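Local coordinates for 5-carboxyvanillate decarboxylase (Sphingomonas paucimobilis, PDB 4NI8), which probably catalyses the decarboxylation of 5-carboxyvanillate to vanillate, a step in the breakdown of lignin-derived aromatics, and binds a manganese ion, at residues A[5-10]-A[293-298]; A[226-231]-A[267-272]. All coordinates share one frame; numbering follows the deposited sequence.

Contact 1: residues A[5-10]-A[293-298]; sequences IATEEA and MWAIDY. With MN (manganese (II) ion), chain I; 1WB (5-methoxybenzene-1,3-dicarboxylic acid), chain J.
Glu8 and Asp297 each lend one carboxylate oxygen to the manganese ion at the mouth of an amidohydrolase TIM barrel, where the first strand meets the loop that follows the eighth. Glu8 OE2 lies 2.1 Å and Asp297 OD1 2.2 Å from the metal; His174, O11 of the bound dicarboxylate and two waters complete six ligands. The two acid side chains run alongside each other with their carboxylate planes 77° apart, and the shared cation probably offsets the repulsion of the two negative groups. Their other oxygens are gripped too: Glu8 OE1 bonds to Tyr172 and Ser272, Asp297 OD2 to His227. Glu8 reaches the metal because its CG stands anti to the backbone N (chi1 -161°) and the chain stays extended.

Behind this first shell, Glu9 turns to the loop and holds its backbone. Bent at chi2, it lays its carboxylate against three successive amides: Ile296 N is 2.9 Å from Glu9 OE1, Asp297 N also donates to OE1, and Tyr298 N lies 2.8 Å from Glu9 OE2. All three come from the syn side, and Glu8 N meets OE1 from above the plane. An acid suits this place because its two oxygens can take the three amides that converge on it.

Earlier in the strand, Ala6 CB touches both Trp294 CZ3 and Ile296 CD1, each at 3.6 Å; a methyl is small enough to sit against both. Trp294 O takes two bonds from Thr7, one from N in the carbonyl plane and one from OG1, 2.9 Å away and 45° above it.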
ATOM      1  N   ILE A   5      13.167  24.078   2.171  1.00  6.61           N
ATOM      2  CA  ILE A   5      12.289  24.212   1.018  1.00  6.53           C
ATOM      3  C   ILE A   5      11.180  23.154   1.080  1.00  6.37           C
ATOM      4  O   ILE A   5      11.428  21.980   0.834  1.00  7.90           O
ATOM      5  CB  ILE A   5      13.087  24.048  -0.291  1.00  9.32           C
ATOM      6  CG1 ILE A   5      14.178  25.123  -0.383  1.00  8.74           C
ATOM      7  CG2 ILE A   5      12.162  24.116  -1.491  1.00  8.01           C
ATOM      8  CD1 ILE A   5      15.098  24.991  -1.593  1.00  9.93           C
ATOM      9  N   ALA A   6       9.959  23.569   1.409  1.00  6.28           N
ATOM     10  CA  ALA A   6       8.834  22.640   1.523  1.00  6.08           C
ATOM     11  C   ALA A   6       8.258  22.322   0.132  1.00  5.99           C
ATOM     12  O   ALA A   6       7.908  23.229  -0.625  1.00  8.89           O
ATOM     13  CB  ALA A   6       7.771  23.253   2.416  1.00  6.23           C
ATOM     14  N   THR A   7       8.161  21.043  -0.212  1.00  5.78           N
ATOM     15  CA  THR A   7       7.900  20.685  -1.610  1.00  6.00           C
ATOM     16  C   THR A   7       6.478  20.239  -1.989  1.00  6.19           C
ATOM     17  O   THR A   7       6.232  19.940  -3.158  1.00  8.94           O
ATOM     18  CB  THR A   7       8.882  19.596  -2.106  1.00  5.60           C
ATOM     19  OG1 THR A   7       8.823  18.460  -1.234  1.00  7.40           O
ATOM     20  CG2 THR A   7      10.313  20.128  -2.134  1.00  6.57           C
ATOM     21  N   GLU A   8       5.550  20.177  -1.035  1.00  6.23           N
ATOM     22  CA  GLU A   8       4.175  19.789  -1.369  1.00  5.73           C
ATOM     23  C   GLU A   8       3.143  20.752  -0.783  1.00 11.19           C
ATOM     24  O   GLU A   8       2.272  20.354  -0.015  1.00  9.72           O
ATOM     25  CB  GLU A   8       3.859  18.357  -0.908  1.00  6.11           C
ATOM     26  CG  GLU A   8       2.646  17.776  -1.635  1.00  5.61           C
ATOM     27  CD  GLU A   8       2.216  16.420  -1.110  1.00  7.98           C
ATOM     28  OE1 GLU A   8       3.022  15.460  -1.185  1.00  9.54           O
ATOM     29  OE2 GLU A   8       1.067  16.314  -0.643  1.00  9.16           O
ATOM     30  N   GLU A   9       3.227  22.013  -1.180  1.00  6.13           N
ATOM     31  CA  GLU A   9       2.478  23.077  -0.517  1.00  6.37           C
ATOM     32  C   GLU A   9       1.389  23.557  -1.458  1.00  9.95           C
ATOM     33  O   GLU A   9       1.658  24.163  -2.501  1.00 11.82           O
ATOM     34  CB  GLU A   9       3.438  24.199  -0.124  1.00  7.38           C
ATOM     35  CG  GLU A   9       4.727  23.631   0.521  1.00  6.87           C
ATOM     36  CD  GLU A   9       4.425  22.551   1.570  1.00  9.44           C
ATOM     37  OE1 GLU A   9       5.066  21.473   1.544  1.00  9.09           O
ATOM     38  OE2 GLU A   9       3.543  22.774   2.417  1.00  9.67           O
ATOM     39  N   ALA A  10       0.151  23.264  -1.087  1.00  7.14           N
ATOM     40  CA  ALA A  10      -0.979  23.514  -1.977  1.00  6.94           C
ATOM     41  C   ALA A  10      -1.429  24.970  -1.987  1.00  7.57           C
ATOM     42  O   ALA A  10      -1.341  25.668  -0.978  1.00  7.70           O
ATOM     43  CB  ALA A  10      -2.143  22.603  -1.606  1.00  7.90           C
ATOM     44  N   MET A 293      13.129  14.216  -0.099  1.00  5.25           N
ATOM     45  CA  MET A 293      12.938  15.651   0.118  1.00  5.56           C
ATOM     46  C   MET A 293      11.940  15.907   1.225  1.00  5.30           C
ATOM     47  O   MET A 293      11.010  15.130   1.435  1.00  6.37           O
ATOM     48  CB  MET A 293      12.448  16.323  -1.171  1.00  5.37           C
ATOM     49  CG  MET A 293      13.479  16.330  -2.301  1.00  5.80           C
ATOM     50  SD  MET A 293      12.791  17.019  -3.833  1.00  8.44           S
ATOM     51  CE  MET A 293      11.884  15.588  -4.418  1.00 10.90           C
ATOM     52  N   TRP A 294      12.107  17.026   1.914  1.00  6.75           N
ATOM     53  CA  TRP A 294      11.166  17.426   2.946  1.00  5.91           C
ATOM     54  C   TRP A 294       9.979  18.187   2.368  1.00  8.59           C
ATOM     55  O   TRP A 294      10.088  18.857   1.333  1.00  7.75           O
ATOM     56  CB  TRP A 294      11.905  18.280   3.976  1.00  5.66           C
ATOM     57  CG  TRP A 294      11.055  18.875   5.064  1.00  6.27           C
ATOM     58  CD1 TRP A 294      10.518  18.217   6.137  1.00  7.14           C
ATOM     59  CD2 TRP A 294      10.679  20.250   5.198  1.00  7.84           C
ATOM     60  NE1 TRP A 294       9.820  19.107   6.928  1.00  5.95           N
ATOM     61  CE2 TRP A 294       9.912  20.362   6.379  1.00  6.23           C
ATOM     62  CE3 TRP A 294      10.917  21.403   4.434  1.00  6.33           C
ATOM     63  CZ2 TRP A 294       9.371  21.579   6.814  1.00  6.30           C
ATOM     64  CZ3 TRP A 294      10.379  22.615   4.869  1.00  7.08           C
ATOM     65  CH2 TRP A 294       9.619  22.692   6.048  1.00  6.41           C
ATOM     66  N   ALA A 295       8.836  18.056   3.032  1.00  6.29           N
ATOM     67  CA  ALA A 295       7.639  18.822   2.691  1.00  9.00           C
ATOM     68  C   ALA A 295       6.784  18.991   3.933  1.00 10.37           C
ATOM     69  O   ALA A 295       7.008  18.321   4.945  1.00 10.42           O
ATOM     70  CB  ALA A 295       6.847  18.131   1.579  1.00  8.99           C
ATOM     71  N   ILE A 296       5.815  19.897   3.861  1.00  6.20           N
ATOM     72  CA  ILE A 296       4.886  20.125   4.958  1.00  5.96           C
ATOM     73  C   ILE A 296       3.507  19.564   4.642  1.00  9.74           C
ATOM     74  O   ILE A 296       2.871  18.979   5.512  1.00  9.77           O
ATOM     75  CB  ILE A 296       4.723  21.638   5.250  1.00  7.00           C
ATOM     76  CG1 ILE A 296       6.062  22.256   5.658  1.00  9.22           C
ATOM     77  CG2 ILE A 296       3.696  21.876   6.359  1.00  7.62           C
ATOM     78  CD1 ILE A 296       6.080  23.784   5.540  1.00  6.58           C
ATOM     79  N   ASP A 297       3.061  19.751   3.398  1.00  9.24           N
ATOM     80  CA  ASP A 297       1.678  19.466   2.996  1.00  5.99           C
ATOM     81  C   ASP A 297       0.722  20.522   3.569  1.00  8.01           C
ATOM     82  O   ASP A 297      -0.425  20.224   3.913  1.00  8.89           O
ATOM     83  CB  ASP A 297       1.239  18.045   3.407  1.00  6.66           C
ATOM     84  CG  ASP A 297       0.460  17.330   2.323  1.00 12.30           C
ATOM     85  OD1 ASP A 297      -0.096  18.010   1.432  1.00 10.09           O
ATOM     86  OD2 ASP A 297       0.409  16.073   2.370  1.00 13.70           O
ATOM     87  N   TYR A 298       1.200  21.761   3.634  1.00  7.61           N
ATOM     88  CA  TYR A 298       0.378  22.892   4.049  1.00  6.75           C
ATOM     89  C   TYR A 298      -0.634  23.163   2.940  1.00 10.66           C
ATOM     90  O   TYR A 298      -0.304  23.017   1.763  1.00  9.00           O
ATOM     91  CB  TYR A 298       1.275  24.122   4.240  1.00  6.89           C
ATOM     92  CG  TYR A 298       0.557  25.348   4.738  1.00  8.03           C
ATOM     93  CD1 TYR A 298       0.331  25.548   6.098  1.00 10.53           C
ATOM     94  CD2 TYR A 298       0.086  26.307   3.840  1.00  8.19           C
ATOM     95  CE1 TYR A 298      -0.330  26.679   6.554  1.00 13.31           C
ATOM     96  CE2 TYR A 298      -0.575  27.437   4.287  1.00  9.12           C
ATOM     97  CZ  TYR A 298      -0.776  27.622   5.639  1.00 14.36           C
ATOM     98  OH  TYR A 298      -1.439  28.755   6.071  1.00 10.98           O
TER
HETATM   99 MN    MN I 401      -0.814  17.267  -0.500  0.85  8.38          MN
HETATM  100  C1  1WB J 402      -6.093  16.325   2.127  1.00 15.35           C
HETATM  101  CO1 1WB J 402      -4.804  15.782   2.275  1.00 15.32           C
HETATM  102  CO2 1WB J 402      -6.451  16.950   0.935  1.00 18.64           C
HETATM  103  CM1 1WB J 402      -3.901  15.884   1.234  1.00 19.93           C
HETATM  104  CM2 1WB J 402      -5.519  17.047  -0.119  1.00 19.84           C
HETATM  105  OM  1WB J 402      -5.820  17.656  -1.302  1.00 22.97           O
HETATM  106  CZ  1WB J 402      -4.248  16.508   0.032  1.00 16.52           C
HETATM  107  CC  1WB J 402      -7.040  16.215   3.249  1.00 22.54           C
HETATM  108  CV  1WB J 402      -7.136  18.057  -1.587  1.00 18.00           C
HETATM  109  O1  1WB J 402      -6.594  16.104   4.421  1.00 23.10           O
HETATM  110  O2  1WB J 402      -8.287  16.236   3.029  1.00 22.88           O
HETATM  111  CCC 1WB J 402      -2.589  15.176   1.303  1.00 21.70           C
HETATM  112  O11 1WB J 402      -1.723  15.472   0.449  1.00 14.37           O
HETATM  113  O22 1WB J 402      -2.399  14.334   2.200  1.00 15.33           O
HETATM  114  O   HOH W   1      12.731  19.732   0.481  1.00  6.30           O
HETATM  115  O   HOH W   2      -0.563  19.316  -1.346  1.00 15.55           O
HETATM  116  O   HOH W   3      -2.681  18.144  -0.356  0.82 22.02           O

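Contact 2: residues A[226-231]-A[267-272]; sequences GHMGEA and FAITTS. With 1WB (5-methoxybenzene-1,3-dicarboxylic acid), chain J.
Ser272 OG sits over one face of the His227 imidazole, 3.3 Å from CD2 of His227 and displaced toward the rim of the ring. At the ring's edge Glu230 accepts the N-H of ND1: the His227 ND1 to Glu230 OE2 distance is 2.7 Å, the bond is nearly straight at 172°, and OE2 lies almost in the ring plane. This bond, with that of NE2 to Asp297 OD2, should hold the imidazole's rotation. NE2 is turned to the active site, where it also makes a weak, bent bond to O11 of the bound dicarboxylate. Histidine suits the place because its two ring nitrogens can serve a carboxylate on one side and the metal site on the other.

The serine hydroxyl also accepts His227 N at 2.8 Å from Ser272 OG, so backbone and ring of one residue meet the same oxygen. Next along the chain, Met228 N donates to Thr270 O. Residues 227 to 230 all have positive phi and form a short left-handed helical turn, closed by Glu230 N bonding to Gly226 O. Glycines suit two close points, where a CB would run into Ser272 OG (Gly226) or Ile269 CG2 (Gly229): Gly226 CA is 3.3 Å from Thr270 OG1, and Gly229 CA is 3.5 Å from Ile269 CG2. Met228, bent at chi2 and chi3, brings its sulfur to Ile269 CD1 and its methyl CE to 3.7 Å from Thr271 CG2.

The turn follows strand 223-225, the barrel neighbour of strand 267-270, whose other flank is strand 292-293. Helix 277-287 covers Met228, Ile269 and Thr271, helix 197-211 borders Glu230, and Phe234 and Trp235 of the second subunit pack on Met228 and Glu230.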
ATOM      1  N   GLY A 226       4.884  12.073  -2.939  1.00  6.30           N
ATOM      2  CA  GLY A 226       4.831  12.482  -1.546  1.00  6.61           C
ATOM      3  C   GLY A 226       4.528  11.324  -0.605  1.00  5.37           C
ATOM      4  O   GLY A 226       4.549  10.157  -1.004  1.00  5.96           O
ATOM      5  N   HIS A 227       4.297  11.655   0.660  1.00  5.10           N
ATOM      6  CA  HIS A 227       3.871  10.674   1.656  1.00  6.21           C
ATOM      7  C   HIS A 227       4.828   9.496   1.722  1.00  7.97           C
ATOM      8  O   HIS A 227       4.429   8.335   1.699  1.00  6.69           O
ATOM      9  CB  HIS A 227       2.403  10.312   1.395  1.00  6.05           C
ATOM     10  CG  HIS A 227       1.591  11.518   1.034  1.00  5.35           C
ATOM     11  ND1 HIS A 227       1.157  11.764  -0.251  1.00  9.62           N
ATOM     12  CD2 HIS A 227       1.238  12.606   1.765  1.00  5.44           C
ATOM     13  CE1 HIS A 227       0.535  12.930  -0.288  1.00 10.39           C
ATOM     14  NE2 HIS A 227       0.569  13.460   0.923  1.00  9.25           N
ATOM     15  N   MET A 228       6.113   9.848   1.811  1.00  5.57           N
ATOM     16  CA  MET A 228       7.216   8.892   1.905  1.00  4.99           C
ATOM     17  C   MET A 228       7.176   7.882   0.757  1.00  5.83           C
ATOM     18  O   MET A 228       7.370   6.680   0.952  1.00  7.70           O
ATOM     19  CB  MET A 228       7.269   8.213   3.287  1.00  5.80           C
ATOM     20  CG  MET A 228       8.675   7.826   3.756  1.00  5.10           C
ATOM     21  SD  MET A 228       9.820   9.225   3.892  1.00  7.94           S
ATOM     22  CE  MET A 228       9.389   9.866   5.515  1.00  9.70           C
ATOM     23  N   GLY A 229       6.926   8.391  -0.448  1.00  5.50           N
ATOM     24  CA  GLY A 229       6.909   7.556  -1.642  1.00  5.06           C
ATOM     25  C   GLY A 229       5.664   6.690  -1.778  1.00  6.12           C
ATOM     26  O   GLY A 229       5.663   5.692  -2.515  1.00  7.24           O
ATOM     27  N   GLU A 230       4.599   7.080  -1.083  1.00  5.15           N
ATOM     28  CA  GLU A 230       3.351   6.320  -1.075  1.00  5.29           C
ATOM     29  C   GLU A 230       3.632   4.841  -0.759  1.00  7.85           C
ATOM     30  O   GLU A 230       2.986   3.935  -1.298  1.00  9.13           O
ATOM     31  CB  GLU A 230       2.577   6.481  -2.401  1.00  5.39           C
ATOM     32  CG  GLU A 230       2.413   7.940  -2.878  1.00  7.64           C
ATOM     33  CD  GLU A 230       1.471   8.778  -2.007  1.00  9.27           C
ATOM     34  OE1 GLU A 230       0.875   8.240  -1.050  1.00 10.03           O
ATOM     35  OE2 GLU A 230       1.322   9.990  -2.292  1.00  8.12           O
ATOM     36  N   ALA A 231       4.621   4.639   0.118  1.00  7.16           N
ATOM     37  CA  ALA A 231       5.046   3.330   0.640  1.00  6.02           C
ATOM     38  C   ALA A 231       5.757   2.431  -0.359  1.00  7.36           C
ATOM     39  O   ALA A 231       6.193   1.349   0.013  1.00  5.57           O
ATOM     40  CB  ALA A 231       3.889   2.571   1.309  1.00  6.67           C
ATOM     41  N   PHE A 267      12.549   8.049  -9.867  1.00  5.93           N
ATOM     42  CA  PHE A 267      11.695   8.669  -8.865  1.00  5.70           C
ATOM     43  C   PHE A 267      12.494   9.312  -7.743  1.00  5.59           C
ATOM     44  O   PHE A 267      13.635   8.936  -7.464  1.00  7.40           O
ATOM     45  CB  PHE A 267      10.743   7.655  -8.214  1.00  5.60           C
ATOM     46  CG  PHE A 267       9.672   7.111  -9.124  1.00  8.48           C
ATOM     47  CD1 PHE A 267       9.985   6.246 -10.160  1.00  8.27           C
ATOM     48  CD2 PHE A 267       8.336   7.393  -8.876  1.00  9.12           C
ATOM     49  CE1 PHE A 267       8.985   5.721 -10.979  1.00  6.10           C
ATOM     50  CE2 PHE A 267       7.327   6.864  -9.688  1.00  7.02           C
ATOM     51  CZ  PHE A 267       7.658   6.029 -10.734  1.00  7.12           C
ATOM     52  N   ALA A 268      11.854  10.269  -7.087  1.00  7.00           N
ATOM     53  CA  ALA A 268      12.319  10.786  -5.806  1.00  5.35           C
ATOM     54  C   ALA A 268      11.093  10.902  -4.915  1.00  5.20           C
ATOM     55  O   ALA A 268       9.958  10.822  -5.395  1.00  6.94           O
ATOM     56  CB  ALA A 268      13.019  12.147  -5.981  1.00  7.56           C
ATOM     57  N   ILE A 269      11.295  11.041  -3.610  1.00  7.24           N
ATOM     58  CA  ILE A 269      10.139  11.062  -2.721  1.00  7.45           C
ATOM     59  C   ILE A 269      10.165  12.276  -1.810  1.00  8.03           C
ATOM     60  O   ILE A 269      11.202  12.928  -1.656  1.00  7.79           O
ATOM     61  CB  ILE A 269      10.016   9.767  -1.876  1.00  7.03           C
ATOM     62  CG1 ILE A 269      11.066   9.730  -0.760  1.00  5.69           C
ATOM     63  CG2 ILE A 269      10.120   8.520  -2.771  1.00  6.03           C
ATOM     64  CD1 ILE A 269      10.833   8.565   0.236  1.00  7.12           C
ATOM     65  N   THR A 270       9.016  12.601  -1.229  1.00  5.63           N
ATOM     66  CA  THR A 270       8.989  13.606  -0.170  1.00  5.02           C
ATOM     67  C   THR A 270       8.369  13.059   1.105  1.00  6.09           C
ATOM     68  O   THR A 270       7.705  12.019   1.084  1.00  9.90           O
ATOM     69  CB  THR A 270       8.255  14.902  -0.554  1.00  7.01           C
ATOM     70  OG1 THR A 270       6.850  14.749  -0.328  1.00  7.29           O
ATOM     71  CG2 THR A 270       8.523  15.283  -2.015  1.00  7.13           C
ATOM     72  N   THR A 271       8.577  13.770   2.214  1.00  5.07           N
ATOM     73  CA  THR A 271       8.132  13.313   3.530  1.00 11.00           C
ATOM     74  C   THR A 271       6.757  13.855   3.934  1.00 10.43           C
ATOM     75  O   THR A 271       6.366  13.750   5.101  1.00  7.82           O
ATOM     76  CB  THR A 271       9.142  13.722   4.633  1.00  7.08           C
ATOM     77  OG1 THR A 271       9.204  15.153   4.731  1.00  8.99           O
ATOM     78  CG2 THR A 271      10.547  13.190   4.314  1.00  8.85           C
ATOM     79  N   SER A 272       6.032  14.437   2.980  1.00  7.28           N
ATOM     80  CA  SER A 272       4.744  15.057   3.287  1.00  5.75           C
ATOM     81  C   SER A 272       3.848  14.098   4.053  1.00  6.10           C
ATOM     82  O   SER A 272       3.649  12.970   3.625  1.00  5.50           O
ATOM     83  CB  SER A 272       4.040  15.504   2.005  1.00  7.97           C
ATOM     84  OG  SER A 272       3.954  14.437   1.072  1.00  9.55           O
TER
HETATM   85  C1  1WB J 402      -6.093  16.325   2.127  1.00 15.35           C
HETATM   86  CO1 1WB J 402      -4.804  15.782   2.275  1.00 15.32           C
HETATM   87  CO2 1WB J 402      -6.451  16.950   0.935  1.00 18.64           C
HETATM   88  CM1 1WB J 402      -3.901  15.884   1.234  1.00 19.93           C
HETATM   89  CM2 1WB J 402      -5.519  17.047  -0.119  1.00 19.84           C
HETATM   90  OM  1WB J 402      -5.820  17.656  -1.302  1.00 22.97           O
HETATM   91  CZ  1WB J 402      -4.248  16.508   0.032  1.00 16.52           C
HETATM   92  CC  1WB J 402      -7.040  16.215   3.249  1.00 22.54           C
HETATM   93  CV  1WB J 402      -7.136  18.057  -1.587  1.00 18.00           C
HETATM   94  O1  1WB J 402      -6.594  16.104   4.421  1.00 23.10           O
HETATM   95  O2  1WB J 402      -8.287  16.236   3.029  1.00 22.88           O
HETATM   96  CCC 1WB J 402      -2.589  15.176   1.303  1.00 21.70           C
HETATM   97  O11 1WB J 402      -1.723  15.472   0.449  1.00 14.37           O
HETATM   98  O22 1WB J 402      -2.399  14.334   2.200  1.00 15.33           O

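The two contacts have centres about 11 Å apart and share the parallel barrel sheet. Along the chain, contact 2 lies within the 282 residues that separate the two halves of contact 1: strand 5-11 begins the barrel, the sixth and seventh strands lead into contact 2, and the loop after strand 292-293 returns to the first strand. They meet directly where Met293 N lies 2.8 Å from Ile269 O, joining the last two strands. Both touch the same bound dicarboxylate, so residues remote in sequence converge on one metal-centred pocket, to which Arg238 of the second subunit also contributes.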